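Local coordinates for regulator of nonsense transcripts 2 (Homo sapiens, PDB 4CEM), which takes part in nonsense-mediated mRNA decay as the factor UPF2, here represented by the first of its three MIF4G domains, at residues A118-A121 and P122-Q126. Sequence-based numbering, arbitrary orientation.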
ATOM      1  N   ALA A 118     -16.092  -2.588  20.513  1.00 38.64           N
ATOM      2  CA  ALA A 118     -16.922  -1.830  19.569  1.00 38.07           C
ATOM      3  C   ALA A 118     -16.386  -0.440  19.230  1.00 38.83           C
ATOM      4  O   ALA A 118     -16.590   0.038  18.122  1.00 43.12           O
ATOM      5  CB  ALA A 118     -18.348  -1.726  20.093  1.00 36.08           C
ATOM      6  N   ASP A 119     -15.688   0.200  20.163  1.00 41.21           N
ATOM      7  CA  ASP A 119     -15.157   1.555  19.941  1.00 41.76           C
ATOM      8  C   ASP A 119     -13.965   1.625  19.007  1.00 41.56           C
ATOM      9  O   ASP A 119     -13.573   2.719  18.593  1.00 42.70           O
ATOM     10  CB  ASP A 119     -14.717   2.190  21.265  1.00 43.22           C
ATOM     11  CG  ASP A 119     -15.867   2.490  22.176  1.00 44.75           C
ATOM     12  OD1 ASP A 119     -17.023   2.265  21.767  1.00 44.98           O
ATOM     13  OD2 ASP A 119     -15.614   2.945  23.314  1.00 50.09           O
ATOM     14  N   PHE A 120     -13.368   0.483  18.688  1.00 40.99           N
ATOM     15  CA  PHE A 120     -12.096   0.489  17.978  1.00 39.53           C
ATOM     16  C   PHE A 120     -12.191   1.034  16.560  1.00 37.68           C
ATOM     17  O   PHE A 120     -11.490   1.982  16.215  1.00 37.56           O
ATOM     18  CB  PHE A 120     -11.483  -0.911  17.950  1.00 40.73           C
ATOM     19  CG  PHE A 120     -10.088  -0.940  17.385  1.00 40.51           C
ATOM     20  CD1 PHE A 120      -9.032  -0.365  18.085  1.00 39.97           C
ATOM     21  CD2 PHE A 120      -9.831  -1.527  16.155  1.00 39.34           C
ATOM     22  CE1 PHE A 120      -7.747  -0.378  17.574  1.00 39.74           C
ATOM     23  CE2 PHE A 120      -8.546  -1.541  15.639  1.00 40.21           C
ATOM     24  CZ  PHE A 120      -7.503  -0.966  16.347  1.00 40.23           C
ATOM     25  N   ALA A 121     -13.053   0.435  15.743  1.00 37.80           N
ATOM     26  CA  ALA A 121     -13.103   0.764  14.309  1.00 37.82           C
ATOM     27  C   ALA A 121     -13.402   2.241  14.055  1.00 36.58           C
ATOM     28  O   ALA A 121     -12.683   2.881  13.287  1.00 36.91           O
ATOM     29  CB  ALA A 121     -14.102  -0.124  13.572  1.00 36.63           C
ATOM     30  N   PRO A 122     -14.446   2.793  14.711  1.00 36.81           N
ATOM     31  CA  PRO A 122     -14.756   4.232  14.573  1.00 37.10           C
ATOM     32  C   PRO A 122     -13.598   5.157  14.977  1.00 38.16           C
ATOM     33  O   PRO A 122     -13.297   6.116  14.262  1.00 37.80           O
ATOM     34  CB  PRO A 122     -15.944   4.425  15.512  1.00 36.65           C
ATOM     35  CG  PRO A 122     -16.565   3.074  15.634  1.00 36.51           C
ATOM     36  CD  PRO A 122     -15.412   2.114  15.593  1.00 36.93           C
ATOM     37  N   SER A 123     -12.940   4.851  16.093  1.00 40.48           N
ATOM     38  CA  SER A 123     -11.738   5.590  16.505  1.00 42.09           C
ATOM     39  C   SER A 123     -10.601   5.472  15.495  1.00 43.30           C
ATOM     40  O   SER A 123     -10.001   6.484  15.123  1.00 45.54           O
ATOM     41  CB  SER A 123     -11.247   5.103  17.862  1.00 43.41           C
ATOM     42  OG  SER A 123     -12.343   4.894  18.734  1.00 46.32           O
ATOM     43  N   LEU A 124     -10.303   4.247  15.057  1.00 42.97           N
ATOM     44  CA  LEU A 124      -9.228   4.016  14.072  1.00 41.47           C
ATOM     45  C   LEU A 124      -9.489   4.823  12.806  1.00 41.96           C
ATOM     46  O   LEU A 124      -8.619   5.566  12.335  1.00 42.20           O
ATOM     47  CB  LEU A 124      -9.102   2.525  13.729  1.00 41.05           C
ATOM     48  CG  LEU A 124      -7.883   2.116  12.888  1.00 40.73           C
ATOM     49  CD1 LEU A 124      -6.598   2.286  13.681  1.00 40.16           C
ATOM     50  CD2 LEU A 124      -8.004   0.684  12.376  1.00 40.14           C
ATOM     51  N   LEU A 125     -10.698   4.688  12.270  1.00 41.28           N
ATOM     52  CA  LEU A 125     -11.100   5.442  11.091  1.00 41.68           C
ATOM     53  C   LEU A 125     -10.918   6.925  11.338  1.00 44.29           C
ATOM     54  O   LEU A 125     -10.219   7.601  10.587  1.00 47.72           O
ATOM     55  CB  LEU A 125     -12.563   5.159  10.748  1.00 40.29           C
ATOM     56  CG  LEU A 125     -13.177   5.958   9.603  1.00 39.46           C
ATOM     57  CD1 LEU A 125     -12.439   5.670   8.306  1.00 37.18           C
ATOM     58  CD2 LEU A 125     -14.665   5.640   9.481  1.00 38.36           C
ATOM     59  N   GLN A 126     -11.534   7.423  12.405  1.00 46.03           N
ATOM     60  CA  GLN A 126     -11.541   8.857  12.682  1.00 48.62           C
ATOM     61  C   GLN A 126     -10.115   9.399  12.810  1.00 46.55           C
ATOM     62  O   GLN A 126      -9.786  10.430  12.227  1.00 46.75           O
ATOM     63  CB  GLN A 126     -12.387   9.153  13.925  1.00 51.13           C
ATOM     64  CG  GLN A 126     -12.588  10.630  14.223  1.00 54.93           C
ATOM     65  CD  GLN A 126     -11.771  11.115  15.415  1.00 59.88           C
ATOM     66  OE1 GLN A 126     -11.153  12.289  15.270  1.00 60.58           O
ATOM     67  NE2 GLN A 126     -11.706  10.450  16.458  1.00 63.04           N
TER
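The carbonyl oxygen of D119 is gripped twice by S123, one turn further on: the hydroxyl OG donates to D119 O at 2.5 Å, and the amide N of S123 adds a weak bond to the same D119 O at 3.3 Å. The hydroxyl approaches with a C=O...OG angle of 155°, tilted 24° from the carbonyl plane. What lets it fold back is its first torsion (chi1 -42°), which keeps OG beside its own backbone N and anti to the carbonyl carbon. Without this hydroxyl, as with an alanine here, D119 O would probably lose the shorter of the two bonds described and be held less firmly to the turn. The next two amides make straighter, shorter i to i+4 bonds, L124 N to F120 O at 2.8 Å and L125 N to A121 O at 2.9 Å. P122 has no amide hydrogen to give, which suits a place in the first turn; its ring carbon CD lies 3.5 Å from A118 O. On the buried side the F120 ring and the L124 side chain lie alongside each other, with their ends turned in one direction. They meet where ring atom CE2 of F120 comes 4.0 Å from methyl CD2 of L124, obliquely to the ring. This is the opening turn of helix 120-137 in the all-helical MIF4G domain. F120 stacks on F113 of helix 103-116 and also packs against V90 and I93 of helix 86-95, where S123 meets I86 and V90, while L124 and L125 rest on F162 in the loop between helices 143-158 and 164-181.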